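Local atomic coordinates of TLR1789 protein (Thermosynechococcus elongatus, PDB entry 2X8X), a protein that is probably involved in inserting or translocating proteins at the cyanobacterial outer membrane as an Omp85-family member, represented here by its N-terminal region of three POTRA domains. Residues 5-10 with 33-38; 25-30 with 41-46. One frame throughout, in Å; residues are numbered along the deposited sequence.

Interaction 1 of 2, residues 5-10 with 33-38; sequences VLIAEV and STTTRT
Ile7 sets CG1 anti to its own carbonyl carbon (chi1 -54°), and Thr35 sets OG1 anti to its backbone N (chi1 -173°), which places Thr35 CG2 between N and C on the side of Ile7. The two side chains cross at a slant, methyl to methyl, with Ile7 CD1 and Thr35 CG2 3.5 Å apart, tighter than usual van der Waals contact. Ile7 CG1 also lies 3.4 Å from Ser33 O. The backbones pair as antiparallel strands. Val5 and Thr35 form a hydrogen-bonded pair: Val5 N reaches Thr35 O at 2.8 Å, nearly straight (161° at the hydrogen), and Thr35 N returns a bond of 2.9 Å to Val5 O. Leu6 and Thr34 follow as a non-hydrogen-bonded pair with side chains on the other face, and Thr34 CA lies 3.3 Å from Val5 O, a CA-H...O contact. A third bond, Ile7 N to Ser33 O at 3.0 Å, comes next, and a backbone bond between Ile7 and Gly32 carries the pairing on; the chain turns a corner at Ala8. Beyond Thr35, Thr36 occupies the N-cap position of helix 37-48. The pairing adds strand 34-35, lying between two helices of a POTRA domain, as a short antiparallel edge beside the first strand of its beta sheet.

Interaction 2 of 2, residues 25-30 with 41-46; sequences QVISTR and QQDTNA
Asp43 points its carboxylate from helix 37-48 at the chain leaving helix 17-26, while one helical turn further on Ala46 meets Val26; these three residues lose the most surface here. Asp43 OD1 takes two bonds from Ser28. Ser28 N comes from above the carboxylate plane, 47° out of it, in a straight bond (2.8 Å, 168° at the hydrogen). Ser28 OG, lying between its own N and carbonyl carbon (chi1 58°), meets the syn lone pair of Asp43 OD1 at 3.1 Å. A water joins them, donating to Asp43 OD1 at 2.8 Å and to Val26 O at 3.1 Å, and so ties the last turn of helix 17-26 to the carboxylate. Asp43 OD2 faces Thr29: the bond from Thr29 N is long (3.3 Å) and bent, and the modelled bond from Thr29 OG1 is so short that its length is doubtful. Aliphatic carbons make van der Waals contacts with polar groups beside this network, Ala46 CB 3.8 Å from Val26 O and Ile27 CB 3.7 Å from Asp43 CG. Ile27 and Asp43 also touch Phe71 of strand 66-75. With OD1 gripped by the Ser28 amide, its hydroxyl and a water, and OD2 met by Thr29, the buried carboxylate would probably favour its ionised form without a cationic partner across the contact.

In the fold
From the N terminus, strand 5-13 leads into helix 17-26, the loop that follows it from Ile27, strand 34-35 and helix 37-48. Interaction 1 closes a loop with 22 residues between its segments, and interaction 2 one with 10. Their segments alternate along the chain, so the loops cross: 25-30 lies within the first, and 33-38 within the second. Their centres are about 11 Å apart, and they touch directly where Ile7 CG1 packs 3.7 Å from Thr29 CG2. Interaction 1 ties an edge strand to the sheet; interaction 2 fastens the end of helix 17-26 and the loop after it to helix 37-48. Ile7 reaches Ile69, and Ile27 reaches Phe71, both on strand 66-75 of the same POTRA domain.

Interaction 1 of 2, residues 5-10 with 33-38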
loop_
_atom_site.group_PDB
_atom_site.type_symbol
_atom_site.label_atom_id
_atom_site.label_comp_id
_atom_site.label_asym_id
_atom_site.label_seq_id
_atom_site.Cartn_x
_atom_site.Cartn_y
_atom_site.Cartn_z
ATOM N N VAL A 5 13.488 -15.628 37.048
ATOM C CA VAL A 5 14.034 -14.549 37.912
ATOM C C VAL A 5 12.917 -13.689 38.496
ATOM O O VAL A 5 11.963 -13.359 37.797
ATOM C CB VAL A 5 14.956 -13.546 37.125
ATOM C CG1 VAL A 5 15.597 -12.546 38.087
ATOM C CG2 VAL A 5 16.024 -14.277 36.296
ATOM N N LEU A 6 13.041 -13.302 39.756
ATOM C CA LEU A 6 12.090 -12.358 40.382
ATOM C C LEU A 6 12.410 -10.866 40.136
ATOM O O LEU A 6 13.535 -10.425 40.392
ATOM C CB LEU A 6 11.950 -12.648 41.886
ATOM C CG LEU A 6 11.086 -11.723 42.767
ATOM C CD1 LEU A 6 9.598 -11.927 42.484
ATOM C CD2 LEU A 6 11.361 -11.923 44.260
ATOM N N ILE A 7 11.412 -10.087 39.721
ATOM C CA ILE A 7 11.581 -8.701 39.278
ATOM C C ILE A 7 11.213 -7.742 40.394
ATOM O O ILE A 7 10.170 -7.914 41.014
ATOM C CB ILE A 7 10.657 -8.395 38.014
ATOM C CG1 ILE A 7 10.889 -9.409 36.889
ATOM C CG2 ILE A 7 10.820 -6.925 37.491
ATOM C CD1 ILE A 7 12.377 -9.720 36.591
ATOM N N ALA A 8 12.070 -6.742 40.662
ATOM C CA ALA A 8 11.783 -5.679 41.660
ATOM C C ALA A 8 11.152 -4.392 41.108
ATOM O O ALA A 8 10.341 -3.748 41.802
ATOM C CB ALA A 8 13.028 -5.326 42.451
ATOM N N GLU A 9 11.553 -3.971 39.894
ATOM C CA GLU A 9 10.948 -2.783 39.258
ATOM C C GLU A 9 10.952 -2.944 37.759
ATOM O O GLU A 9 11.768 -3.669 37.169
ATOM C CB GLU A 9 11.567 -1.414 39.694
ATOM C CG GLU A 9 12.990 -1.111 39.204
ATOM C CD GLU A 9 13.694 0.112 39.928
ATOM O OE1 GLU A 9 13.376 1.271 39.560
ATOM O OE2 GLU A 9 14.570 -0.078 40.843
ATOM N N VAL A 10 9.997 -2.247 37.173
ATOM C CA VAL A 10 9.853 -2.232 35.734
ATOM C C VAL A 10 9.876 -0.754 35.394
ATOM O O VAL A 10 9.154 0.044 36.002
ATOM C CB VAL A 10 8.539 -2.962 35.286
ATOM C CG1 VAL A 10 8.373 -2.923 33.735
ATOM C CG2 VAL A 10 8.573 -4.402 35.734
ATOM N N SER A 33 6.784 -10.060 40.052
ATOM C CA SER A 33 6.484 -11.197 39.193
ATOM C C SER A 33 7.777 -11.935 38.857
ATOM O O SER A 33 8.861 -11.340 38.891
ATOM C CB SER A 33 5.671 -10.772 37.948
ATOM O OG SER A 33 6.515 -10.435 36.865
ATOM N N THR A 34 7.661 -13.241 38.613
ATOM C CA THR A 34 8.765 -14.096 38.170
ATOM C C THR A 34 8.721 -14.235 36.645
ATOM O O THR A 34 7.696 -14.609 36.099
ATOM C CB THR A 34 8.594 -15.506 38.802
ATOM O OG1 THR A 34 8.629 -15.429 40.254
ATOM C CG2 THR A 34 9.647 -16.504 38.310
ATOM N N THR A 35 9.816 -13.950 35.959
ATOM C CA THR A 35 9.849 -14.055 34.508
ATOM C C THR A 35 11.006 -14.952 33.966
ATOM O O THR A 35 11.968 -15.279 34.701
ATOM C CB THR A 35 9.842 -12.636 33.862
ATOM O OG1 THR A 35 9.718 -12.747 32.442
ATOM C CG2 THR A 35 11.153 -11.852 34.143
ATOM N N THR A 36 10.895 -15.378 32.706
ATOM C CA THR A 36 12.031 -15.964 31.971
ATOM C C THR A 36 12.455 -15.040 30.789
ATOM O O THR A 36 11.769 -14.035 30.481
ATOM C CB THR A 36 11.688 -17.378 31.429
ATOM O OG1 THR A 36 10.597 -17.295 30.519
ATOM C CG2 THR A 36 11.284 -18.327 32.554
ATOM N N ARG A 37 13.570 -15.389 30.134
ATOM C CA ARG A 37 14.015 -14.739 28.870
ATOM C C ARG A 37 12.892 -14.702 27.798
ATOM O O ARG A 37 12.588 -13.641 27.237
ATOM C CB ARG A 37 15.249 -15.450 28.281
ATOM N N THR A 38 12.288 -15.867 27.550
ATOM C CA THR A 38 11.156 -16.028 26.638
ATOM C C THR A 38 10.043 -15.044 26.899
ATOM O O THR A 38 9.595 -14.400 25.970
ATOM C CB THR A 38 10.580 -17.443 26.774
ATOM O OG1 THR A 38 11.628 -18.368 26.521
ATOM C CG2 THR A 38 9.460 -17.704 25.779
#

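Interaction 2 of 2, residues 25-30 with 41-46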
loop_
_atom_site.group_PDB
_atom_site.type_symbol
_atom_site.label_atom_id
_atom_site.label_comp_id
_atom_site.label_asym_id
_atom_site.label_seq_id
_atom_site.Cartn_x
_atom_site.Cartn_y
_atom_site.Cartn_z
ATOM N N GLN A 25 0.397 -1.349 30.011
ATOM C CA GLN A 25 -0.858 -2.059 29.782
ATOM C C GLN A 25 -0.581 -3.367 29.025
ATOM O O GLN A 25 -1.197 -4.347 29.295
ATOM C CB GLN A 25 -1.723 -1.103 28.956
ATOM C CG GLN A 25 -3.199 -1.386 28.643
ATOM C CD GLN A 25 -3.983 -0.063 28.266
ATOM O OE1 GLN A 25 -3.444 0.832 27.592
ATOM N NE2 GLN A 25 -5.257 0.042 28.705
ATOM N N VAL A 26 0.366 -3.389 28.079
ATOM C CA VAL A 26 0.489 -4.539 27.165
ATOM C C VAL A 26 1.509 -5.595 27.630
ATOM O O VAL A 26 1.485 -6.715 27.188
ATOM C CB VAL A 26 0.797 -4.102 25.688
ATOM C CG1 VAL A 26 -0.198 -3.059 25.186
ATOM C CG2 VAL A 26 2.135 -3.517 25.588
ATOM N N ILE A 27 2.406 -5.243 28.517
ATOM C CA ILE A 27 3.411 -6.221 28.984
ATOM C C ILE A 27 2.833 -7.027 30.149
ATOM O O ILE A 27 1.862 -6.594 30.789
ATOM C CB ILE A 27 4.740 -5.549 29.428
ATOM C CG1 ILE A 27 4.503 -4.737 30.712
ATOM C CG2 ILE A 27 5.384 -4.778 28.189
ATOM C CD1 ILE A 27 5.609 -3.748 31.149
ATOM N N SER A 28 3.394 -8.198 30.419
ATOM C CA SER A 28 2.905 -8.933 31.557
ATOM C C SER A 28 3.875 -8.818 32.723
ATOM O O SER A 28 3.513 -9.152 33.832
ATOM C CB SER A 28 2.628 -10.400 31.190
ATOM O OG SER A 28 3.841 -10.988 30.690
ATOM N N THR A 29 5.111 -8.385 32.467
ATOM C CA THR A 29 6.120 -8.308 33.524
ATOM C C THR A 29 5.830 -7.103 34.431
ATOM O O THR A 29 5.707 -5.942 33.966
ATOM C CB THR A 29 7.581 -8.305 32.963
ATOM O OG1 THR A 29 7.763 -9.425 32.058
ATOM C CG2 THR A 29 8.566 -8.435 34.120
ATOM N N ARG A 30 5.675 -7.417 35.716
ATOM C CA ARG A 30 5.391 -6.483 36.807
ATOM C C ARG A 30 6.460 -6.623 37.909
ATOM O O ARG A 30 7.125 -7.645 37.994
ATOM C CB ARG A 30 4.016 -6.782 37.475
ATOM C CG ARG A 30 2.768 -6.946 36.537
ATOM C CD ARG A 30 2.296 -5.601 35.964
ATOM N NE ARG A 30 1.373 -5.759 34.824
ATOM C CZ ARG A 30 1.329 -4.958 33.745
ATOM N NH1 ARG A 30 2.182 -3.916 33.622
ATOM N NH2 ARG A 30 0.430 -5.215 32.768
ATOM N N GLN A 41 11.020 -11.511 25.981
ATOM C CA GLN A 41 10.916 -11.526 24.509
ATOM C C GLN A 41 9.442 -11.367 24.033
ATOM O O GLN A 41 9.173 -10.504 23.230
ATOM C CB GLN A 41 11.628 -12.794 23.910
ATOM C CG GLN A 41 11.632 -12.874 22.361
ATOM C CD GLN A 41 12.166 -11.577 21.681
ATOM O OE1 GLN A 41 13.190 -11.020 22.099
ATOM N NE2 GLN A 41 11.453 -11.096 20.635
ATOM N N GLN A 42 8.498 -12.143 24.569
ATOM C CA GLN A 42 7.065 -11.948 24.292
ATOM C C GLN A 42 6.567 -10.583 24.659
ATOM O O GLN A 42 5.755 -10.046 23.914
ATOM C CB GLN A 42 6.165 -12.981 25.001
ATOM C CG GLN A 42 6.420 -14.443 24.569
ATOM C CD GLN A 42 6.034 -15.557 25.659
ATOM O OE1 GLN A 42 5.517 -15.265 26.763
ATOM N NE2 GLN A 42 6.301 -16.819 25.313
ATOM N N ASP A 43 7.008 -10.011 25.802
ATOM C CA ASP A 43 6.675 -8.585 26.138
ATOM C C ASP A 43 7.159 -7.566 25.082
ATOM O O ASP A 43 6.430 -6.618 24.746
ATOM C CB ASP A 43 7.181 -8.135 27.534
ATOM C CG ASP A 43 6.396 -8.787 28.714
ATOM O OD1 ASP A 43 5.197 -9.220 28.576
ATOM O OD2 ASP A 43 6.995 -8.853 29.807
ATOM N N THR A 44 8.372 -7.740 24.572
ATOM C CA THR A 44 8.838 -6.822 23.526
ATOM C C THR A 44 8.026 -7.040 22.213
ATOM O O THR A 44 7.726 -6.076 21.494
ATOM C CB THR A 44 10.381 -6.917 23.170
ATOM O OG1 THR A 44 10.655 -8.110 22.420
ATOM C CG2 THR A 44 11.295 -6.790 24.391
ATOM N N ASN A 45 7.688 -8.295 21.925
ATOM C CA ASN A 45 6.756 -8.558 20.788
ATOM C C ASN A 45 5.430 -7.833 20.961
ATOM O O ASN A 45 4.927 -7.208 20.040
ATOM C CB ASN A 45 6.412 -10.022 20.666
ATOM C CG ASN A 45 7.559 -10.886 20.309
ATOM O OD1 ASN A 45 7.470 -12.115 20.467
ATOM N ND2 ASN A 45 8.624 -10.312 19.807
ATOM N N ALA A 46 4.811 -7.940 22.132
ATOM C CA ALA A 46 3.519 -7.233 22.393
ATOM C C ALA A 46 3.589 -5.736 22.271
ATOM O O ALA A 46 2.657 -5.104 21.767
ATOM C CB ALA A 46 2.945 -7.628 23.795
HETATM O O HOH W 1 2.841 -9.485 27.085
#